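Aspartokinase (Synechocystis, PDB 3L76) probably catalyses the ATP-dependent phosphorylation of the beta-carboxyl group of L-aspartate, and carries ACT domains that bind lysine and threonine. Local coordinates at residues F289-D298 / M537-A545; D269-D280 / N310-K320. All blocks are in the same frame, centred on the assembly; numbering follows the deposited sequence.

Interaction 1: F289-D298 / M537-A545. With LYS (lysine), chain E.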
# COMPACT_ATOMS: atom_id res chain seq x y z
N PHE A 289 -27.86 14.83 -50.49
CA PHE A 289 -28.36 15.31 -49.23
C PHE A 289 -28.57 16.81 -49.25
O PHE A 289 -29.41 17.34 -48.53
CB PHE A 289 -27.47 14.84 -48.06
CG PHE A 289 -27.46 13.34 -47.88
CD1 PHE A 289 -28.53 12.69 -47.28
CD2 PHE A 289 -26.39 12.59 -48.33
CE1 PHE A 289 -28.53 11.31 -47.12
CE2 PHE A 289 -26.38 11.20 -48.18
CZ PHE A 289 -27.45 10.56 -47.58
N ARG A 290 -27.80 17.51 -50.08
CA ARG A 290 -28.04 18.94 -50.25
C ARG A 290 -29.47 19.16 -50.73
O ARG A 290 -30.22 19.92 -50.11
CB ARG A 290 -27.03 19.57 -51.20
CG ARG A 290 -25.68 19.91 -50.59
CD ARG A 290 -24.94 20.90 -51.47
NE ARG A 290 -24.97 20.49 -52.87
CZ ARG A 290 -23.89 20.17 -53.58
NH1 ARG A 290 -22.68 20.23 -53.02
NH2 ARG A 290 -24.02 19.79 -54.84
N ASP A 291 -29.86 18.49 -51.81
CA ASP A 291 -31.19 18.67 -52.36
C ASP A 291 -32.27 18.24 -51.38
O ASP A 291 -33.26 18.95 -51.19
CB ASP A 291 -31.36 17.95 -53.70
CG ASP A 291 -30.43 18.47 -54.78
OD1 ASP A 291 -29.89 19.59 -54.62
OD2 ASP A 291 -30.23 17.76 -55.78
N ILE A 292 -32.10 17.08 -50.75
CA ILE A 292 -33.04 16.64 -49.73
C ILE A 292 -33.24 17.69 -48.63
O ILE A 292 -34.36 17.91 -48.16
CB ILE A 292 -32.62 15.31 -49.10
CG1 ILE A 292 -32.60 14.21 -50.16
CG2 ILE A 292 -33.56 14.93 -47.95
CD1 ILE A 292 -32.00 12.90 -49.68
N ALA A 293 -32.16 18.34 -48.23
CA ALA A 293 -32.24 19.32 -47.15
C ALA A 293 -32.97 20.58 -47.60
O ALA A 293 -33.62 21.25 -46.79
CB ALA A 293 -30.86 19.64 -46.63
N GLN A 294 -32.88 20.89 -48.88
CA GLN A 294 -33.62 22.02 -49.45
C GLN A 294 -35.13 21.86 -49.30
O GLN A 294 -35.86 22.84 -49.23
CB GLN A 294 -33.25 22.23 -50.92
CG GLN A 294 -31.91 22.92 -51.15
CD GLN A 294 -31.55 23.01 -52.62
OE1 GLN A 294 -32.04 22.24 -53.45
NE2 GLN A 294 -30.69 23.97 -52.96
N GLN A 295 -35.60 20.62 -49.24
CA GLN A 295 -36.98 20.34 -48.86
C GLN A 295 -37.23 20.40 -47.34
O GLN A 295 -38.34 20.15 -46.88
CB GLN A 295 -37.40 18.96 -49.37
CG GLN A 295 -37.39 18.83 -50.87
CD GLN A 295 -38.19 19.93 -51.55
OE1 GLN A 295 -37.68 20.63 -52.43
NE2 GLN A 295 -39.44 20.10 -51.13
N GLN A 296 -36.20 20.74 -46.58
CA GLN A 296 -36.29 20.78 -45.12
C GLN A 296 -36.62 19.40 -44.56
O GLN A 296 -37.42 19.30 -43.61
CB GLN A 296 -37.37 21.75 -44.66
CG GLN A 296 -37.16 23.18 -45.01
CD GLN A 296 -38.40 23.98 -44.74
OE1 GLN A 296 -38.76 24.20 -43.58
NE2 GLN A 296 -39.08 24.39 -45.80
N VAL A 297 -36.03 18.36 -45.14
CA VAL A 297 -36.24 16.98 -44.69
C VAL A 297 -35.13 16.56 -43.74
O VAL A 297 -33.98 16.40 -44.14
CB VAL A 297 -36.25 16.01 -45.89
CG1 VAL A 297 -36.14 14.55 -45.43
CG2 VAL A 297 -37.48 16.24 -46.78
N ASP A 298 -35.48 16.39 -42.46
CA ASP A 298 -34.50 15.92 -41.49
C ASP A 298 -34.22 14.43 -41.66
O ASP A 298 -35.14 13.63 -41.88
CB ASP A 298 -34.94 16.22 -40.07
CG ASP A 298 -33.92 15.79 -39.05
OD1 ASP A 298 -32.81 16.37 -39.03
OD2 ASP A 298 -34.21 14.86 -38.28
N MET A 537 -27.63 18.36 -34.16
CA MET A 537 -27.93 17.88 -35.50
C MET A 537 -29.25 17.11 -35.56
O MET A 537 -29.77 16.82 -36.63
CB MET A 537 -26.75 17.09 -36.10
CG MET A 537 -26.62 15.65 -35.63
SD MET A 537 -25.29 14.76 -36.50
CE MET A 537 -23.91 15.84 -36.25
N ILE A 538 -29.80 16.81 -34.39
CA ILE A 538 -31.08 16.12 -34.29
C ILE A 538 -32.25 17.05 -34.69
O ILE A 538 -32.41 18.14 -34.14
CB ILE A 538 -31.31 15.60 -32.87
CG1 ILE A 538 -30.24 14.59 -32.49
CG2 ILE A 538 -32.68 14.97 -32.75
CD1 ILE A 538 -30.37 14.09 -31.04
N GLY A 539 -33.06 16.60 -35.64
CA GLY A 539 -34.15 17.43 -36.13
C GLY A 539 -33.65 18.71 -36.77
O GLY A 539 -34.28 19.75 -36.65
N HIS A 540 -32.51 18.62 -37.45
CA HIS A 540 -31.87 19.77 -38.07
C HIS A 540 -31.39 19.40 -39.49
O HIS A 540 -30.29 18.88 -39.66
CB HIS A 540 -30.71 20.24 -37.20
CG HIS A 540 -30.14 21.56 -37.59
ND1 HIS A 540 -29.17 21.70 -38.56
CD2 HIS A 540 -30.40 22.81 -37.15
CE1 HIS A 540 -28.86 22.97 -38.70
NE2 HIS A 540 -29.59 23.67 -37.85
N PRO A 541 -32.22 19.66 -40.50
CA PRO A 541 -31.86 19.23 -41.85
C PRO A 541 -30.60 19.91 -42.37
O PRO A 541 -30.30 21.04 -41.99
CB PRO A 541 -33.08 19.63 -42.69
CG PRO A 541 -34.21 19.65 -41.72
CD PRO A 541 -33.61 20.15 -40.43
N GLY A 542 -29.85 19.21 -43.22
CA GLY A 542 -28.69 19.78 -43.87
C GLY A 542 -27.35 19.69 -43.16
O GLY A 542 -26.37 20.21 -43.69
N VAL A 543 -27.29 19.05 -41.99
CA VAL A 543 -26.01 18.91 -41.30
C VAL A 543 -25.10 17.91 -42.04
O VAL A 543 -23.96 18.21 -42.39
CB VAL A 543 -26.15 18.46 -39.84
CG1 VAL A 543 -24.79 18.15 -39.25
CG2 VAL A 543 -26.85 19.54 -39.03
N ALA A 544 -25.61 16.72 -42.27
CA ALA A 544 -24.85 15.77 -43.04
C ALA A 544 -24.48 16.35 -44.42
O ALA A 544 -23.37 16.14 -44.92
CB ALA A 544 -25.61 14.48 -43.19
N ALA A 545 -25.41 17.09 -45.03
CA ALA A 545 -25.17 17.62 -46.35
C ALA A 545 -23.99 18.59 -46.34
O ALA A 545 -23.13 18.55 -47.22
CB ALA A 545 -26.41 18.29 -46.91
N LYS E . -30.37 14.98 -38.92
CA LYS E . -29.20 15.55 -39.58
C LYS E . -29.53 15.85 -41.05
O LYS E . -30.63 15.55 -41.53
CB LYS E . -27.99 14.63 -39.46
CG LYS E . -28.20 13.19 -39.97
CD LYS E . -26.93 12.34 -39.81
CE LYS E . -26.72 11.90 -38.36
NZ LYS E . -27.94 11.19 -37.83
OXT LYS E . -28.72 16.43 -41.77
O HOH W 1 -31.39 16.67 -43.92
O HOH W 2 -32.70 13.40 -36.69
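Asp-298 OD1 accepts two bonds: the backbone amino N of the bound lysine (LYS N) donates to Asp-298 OD1 at 2.8 Å, and the backbone N of His-540 makes a weak, strongly bent bond, 118° at the hydrogen. The same lysine N also donates to Met-537 O at 3.0 Å, which ties the ligand's alpha-amino group to both segments. Asp-298 presents its carboxylate with CG anti to its own N (chi1 -178°), while CB rests on Pro-541 CG. OD2 lies against Gly-539 CA and accepts a bond from a water 2.6 Å away. At the other end of the ligand's backbone, OXT takes Ala-544 N at 3.2 Å (158°) and, weakly, Val-543 N, both in the first turn of helix 543-552, with Gly-542 as N-cap. A second water bridges the segments and the ligand, donating to Val-297 O and to the lysine O and accepting from Gly-542 N. Beside these polar groups, helix 284-294 packs on the start of helix 543-552: Ala-293 CB lies over Gly-542 CA at 3.5 Å, and Ala-545 CB lies against the backbone of Phe-289 and Arg-290. A CB on Gly-542 would be jammed against the carbonyl O of Pro-541 at these backbone angles. The Pro-541 ring covers the chain leaving helix 284-294 after its Schellman motif at Gln-296. With Asp-298 exchanged for an alanine, the ligand's ammonium is likely to lose its carboxylate mate and His-540 N this weak acceptor. Met-537 SD flanks the ligand side chain, 3.7 Å from LYS CE, and Ile-299 O, Asp-300 O and Ser-564 O add further bonds to the lysine. An aspartate for the ammonium and a helix N-terminus for the carboxylate imply recognition of a free amino acid, shared by two ACT domains.

Interaction 2: D269-D280 / N310-K320. With SO4 (sulfate ion), chain G.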
# COMPACT_ATOMS: atom_id res chain seq x y z
N ASP A 269 -40.61 4.69 -35.63
CA ASP A 269 -40.94 5.73 -36.58
C ASP A 269 -39.77 5.91 -37.55
O ASP A 269 -39.03 6.89 -37.49
CB ASP A 269 -41.26 7.03 -35.84
CG ASP A 269 -41.82 8.10 -36.74
OD1 ASP A 269 -42.19 7.79 -37.90
OD2 ASP A 269 -41.88 9.26 -36.29
N GLN A 270 -39.62 4.92 -38.43
CA GLN A 270 -38.49 4.84 -39.35
C GLN A 270 -38.96 4.31 -40.70
O GLN A 270 -39.84 3.46 -40.77
CB GLN A 270 -37.39 3.91 -38.78
CG GLN A 270 -36.71 4.42 -37.52
CD GLN A 270 -35.43 5.22 -37.81
OE1 GLN A 270 -34.72 4.96 -38.77
NE2 GLN A 270 -35.15 6.20 -36.95
N ALA A 271 -38.36 4.82 -41.77
CA ALA A 271 -38.59 4.33 -43.12
C ALA A 271 -37.34 4.56 -43.97
O ALA A 271 -36.69 5.61 -43.87
CB ALA A 271 -39.81 5.01 -43.76
N LYS A 272 -37.00 3.58 -44.79
CA LYS A 272 -35.77 3.63 -45.57
C LYS A 272 -35.97 4.14 -47.00
O LYS A 272 -36.89 3.71 -47.73
CB LYS A 272 -35.09 2.25 -45.59
CG LYS A 272 -33.76 2.22 -46.35
CD LYS A 272 -33.34 0.80 -46.69
CE LYS A 272 -34.22 0.21 -47.77
NZ LYS A 272 -33.75 -1.14 -48.24
N VAL A 273 -35.12 5.08 -47.39
CA VAL A 273 -34.89 5.37 -48.79
C VAL A 273 -33.45 4.98 -49.14
O VAL A 273 -32.52 5.35 -48.44
CB VAL A 273 -35.10 6.86 -49.11
CG1 VAL A 273 -34.90 7.08 -50.58
CG2 VAL A 273 -36.49 7.33 -48.69
N ALA A 274 -33.27 4.24 -50.22
CA ALA A 274 -31.93 3.93 -50.69
C ALA A 274 -31.78 4.30 -52.17
O ALA A 274 -32.68 4.05 -52.99
CB ALA A 274 -31.61 2.44 -50.46
N LEU A 275 -30.66 4.93 -52.49
CA LEU A 275 -30.22 5.12 -53.87
C LEU A 275 -29.19 4.05 -54.20
O LEU A 275 -28.11 4.03 -53.62
CB LEU A 275 -29.59 6.49 -54.04
CG LEU A 275 -30.33 7.42 -54.99
CD1 LEU A 275 -29.52 8.68 -55.22
CD2 LEU A 275 -30.63 6.71 -56.32
N LEU A 276 -29.53 3.17 -55.14
CA LEU A 276 -28.67 2.05 -55.51
C LEU A 276 -27.78 2.37 -56.71
O LEU A 276 -28.19 3.10 -57.62
CB LEU A 276 -29.53 0.84 -55.86
CG LEU A 276 -30.53 0.37 -54.82
CD1 LEU A 276 -31.41 -0.70 -55.42
CD2 LEU A 276 -29.80 -0.14 -53.57
N ARG A 277 -26.57 1.82 -56.70
CA ARG A 277 -25.68 1.84 -57.85
C ARG A 277 -25.43 3.24 -58.39
O ARG A 277 -25.55 3.50 -59.59
CB ARG A 277 -26.21 0.94 -58.97
CG ARG A 277 -25.15 0.52 -59.97
CD ARG A 277 -25.63 -0.65 -60.79
NE ARG A 277 -24.56 -1.24 -61.57
CZ ARG A 277 -24.76 -2.08 -62.58
NH1 ARG A 277 -25.99 -2.43 -62.93
NH2 ARG A 277 -23.73 -2.58 -63.23
N VAL A 278 -25.11 4.15 -57.49
CA VAL A 278 -24.77 5.51 -57.86
C VAL A 278 -23.26 5.53 -58.14
O VAL A 278 -22.55 4.62 -57.71
CB VAL A 278 -25.20 6.47 -56.71
CG1 VAL A 278 -24.07 6.67 -55.73
CG2 VAL A 278 -25.67 7.80 -57.24
N PRO A 279 -22.76 6.53 -58.87
CA PRO A 279 -21.31 6.56 -59.17
C PRO A 279 -20.45 6.78 -57.92
O PRO A 279 -20.79 7.62 -57.07
CB PRO A 279 -21.16 7.75 -60.14
CG PRO A 279 -22.53 7.96 -60.71
CD PRO A 279 -23.49 7.57 -59.62
N ASP A 280 -19.35 6.05 -57.81
CA ASP A 280 -18.46 6.20 -56.66
C ASP A 280 -17.38 7.24 -56.89
O ASP A 280 -16.23 6.90 -57.13
CB ASP A 280 -17.81 4.86 -56.29
CG ASP A 280 -16.90 4.97 -55.08
OD1 ASP A 280 -17.06 5.92 -54.27
OD2 ASP A 280 -16.01 4.11 -54.93
N ASN A 310 -17.32 0.08 -59.52
CA ASN A 310 -17.07 1.51 -59.58
C ASN A 310 -18.24 2.35 -59.06
O ASN A 310 -18.40 3.52 -59.39
CB ASN A 310 -16.70 1.91 -61.00
CG ASN A 310 -15.58 1.07 -61.55
OD1 ASN A 310 -14.45 1.14 -61.05
ND2 ASN A 310 -15.87 0.23 -62.56
N SER A 311 -19.06 1.74 -58.22
CA SER A 311 -20.20 2.47 -57.68
C SER A 311 -20.53 2.08 -56.23
O SER A 311 -19.88 1.23 -55.64
CB SER A 311 -21.40 2.28 -58.61
OG SER A 311 -21.65 0.92 -58.84
N ASN A 312 -21.53 2.74 -55.65
CA ASN A 312 -21.96 2.39 -54.30
C ASN A 312 -23.45 2.62 -54.11
O ASN A 312 -24.09 3.21 -54.97
CB ASN A 312 -21.17 3.21 -53.26
CG ASN A 312 -20.99 2.47 -51.95
OD1 ASN A 312 -21.75 1.57 -51.61
ND2 ASN A 312 -19.97 2.85 -51.20
N ASP A 313 -24.00 2.17 -52.98
CA ASP A 313 -25.36 2.53 -52.60
C ASP A 313 -25.32 3.59 -51.48
O ASP A 313 -24.32 3.72 -50.76
CB ASP A 313 -26.14 1.32 -52.13
CG ASP A 313 -26.08 0.16 -53.11
OD1 ASP A 313 -26.10 0.38 -54.35
OD2 ASP A 313 -26.02 -0.98 -52.62
N ILE A 314 -26.38 4.37 -51.36
CA ILE A 314 -26.54 5.26 -50.23
C ILE A 314 -27.92 5.06 -49.59
O ILE A 314 -28.94 5.14 -50.27
CB ILE A 314 -26.35 6.71 -50.63
CG1 ILE A 314 -24.96 6.92 -51.24
CG2 ILE A 314 -26.55 7.61 -49.41
CD1 ILE A 314 -24.66 8.34 -51.66
N ALA A 315 -27.94 4.76 -48.30
CA ALA A 315 -29.19 4.52 -47.61
C ALA A 315 -29.35 5.51 -46.49
O ALA A 315 -28.38 5.92 -45.87
CB ALA A 315 -29.28 3.10 -47.09
N PHE A 316 -30.59 5.93 -46.26
CA PHE A 316 -30.90 6.80 -45.14
C PHE A 316 -32.30 6.49 -44.62
O PHE A 316 -33.08 5.83 -45.28
CB PHE A 316 -30.73 8.27 -45.48
CG PHE A 316 -31.61 8.76 -46.59
CD1 PHE A 316 -32.85 9.29 -46.32
CD2 PHE A 316 -31.19 8.71 -47.91
CE1 PHE A 316 -33.66 9.75 -47.35
CE2 PHE A 316 -32.00 9.16 -48.93
CZ PHE A 316 -33.23 9.68 -48.65
N THR A 317 -32.58 6.92 -43.39
CA THR A 317 -33.93 6.77 -42.87
C THR A 317 -34.53 8.10 -42.52
O THR A 317 -33.84 9.09 -42.32
CB THR A 317 -34.02 5.84 -41.63
OG1 THR A 317 -33.36 6.46 -40.51
CG2 THR A 317 -33.42 4.48 -41.94
N VAL A 318 -35.83 8.07 -42.37
CA VAL A 318 -36.61 9.25 -42.26
C VAL A 318 -37.84 8.81 -41.45
O VAL A 318 -38.13 7.62 -41.34
CB VAL A 318 -36.92 9.67 -43.72
CG1 VAL A 318 -38.40 9.66 -44.08
CG2 VAL A 318 -36.04 10.84 -44.23
N VAL A 319 -38.52 9.77 -40.83
CA VAL A 319 -39.77 9.48 -40.14
C VAL A 319 -40.81 8.97 -41.14
O VAL A 319 -40.87 9.45 -42.27
CB VAL A 319 -40.26 10.76 -39.42
CG1 VAL A 319 -41.78 10.79 -39.30
CG2 VAL A 319 -39.57 10.87 -38.05
N LYS A 320 -41.61 7.98 -40.73
CA LYS A 320 -42.60 7.34 -41.60
C LYS A 320 -43.42 8.28 -42.50
O LYS A 320 -43.63 8.01 -43.69
CB LYS A 320 -43.56 6.46 -40.79
CG LYS A 320 -43.05 5.08 -40.44
CD LYS A 320 -44.16 4.22 -39.81
CE LYS A 320 -43.59 2.95 -39.18
NZ LYS A 320 -42.45 2.31 -39.94
S SO4 G . -20.73 -0.89 -61.62
O1 SO4 G . -20.62 -1.81 -60.53
O2 SO4 G . -21.42 0.36 -61.40
O3 SO4 G . -19.36 -0.56 -61.95
O4 SO4 G . -21.52 -1.54 -62.62
O HOH W 3 -17.91 4.83 -51.83
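Arg-277 and Val-278 both face Asn-312, a G1 beta bulge that shifts the register of two antiparallel strands by one residue. Val-278 N takes Asn-312 O at 2.9 Å, whereas Arg-277 N turns to a side chain, donating to Asp-313 OD1 at 2.8 Å almost straight (166°); the same carboxylate touches Leu-276 CD2. From the bulge, the Arg-277 side chain runs extended from CG to NE and meets a sulfate with its guanidinium edge, NH2 lying 2.5 Å from SO4 O4. Ser-311 OG and Asn-310 N hold other oxygens of this ion, probably a crystallisation component. Asp-280 closes this end with N bonded to Asn-310 O; its OD1 holds the bound threonine's amino group and shares a water with Asn-312 ND2. Along the regular ladder, Val-273 and Phe-316 form a hydrogen-bonded pair. The Phe-316 ring, its CG set between the backbone N and carbonyl carbon (chi1 61°), folds back so that Val-273 CB stands over its face, 3.9 Å from the ring centroid, a CH-pi contact. At the far end Thr-317 OG1 donates to Gln-270 OE1 at 2.7 Å, and Lys-320 N donates to Asp-269 OD1. Val-273, Leu-275, Ile-314 and Phe-316 face helices 284-294 and 323-333, the antiparallel-sheet-against-helices packing of an ACT domain.

In the fold
The two contacts meet on helix 284-294, which follows strand 271-279 in the chain; their centres are about 14 Å apart. Phe-289 and Ile-292 of interaction 1 rest on the sheet of interaction 2: Ile-292 CD1 lies 3.6 Å from Phe-316 CZ, and Phe-289 CZ 3.6 Å from Ile-314 CG2. Past the helix, Asp-298 O approaches Val-318 CG2 at 3.8 Å. One ACT domain thus touches two effectors: Asp-298 binds lysine where it joins 537-545, while Asp-280, at the end of interaction 2, binds a threonine together with Asn-557. The shared apolar layer places both sites on one packing unit, which may be how binding at one is felt at the other, consistent with allosteric control by both amino acids.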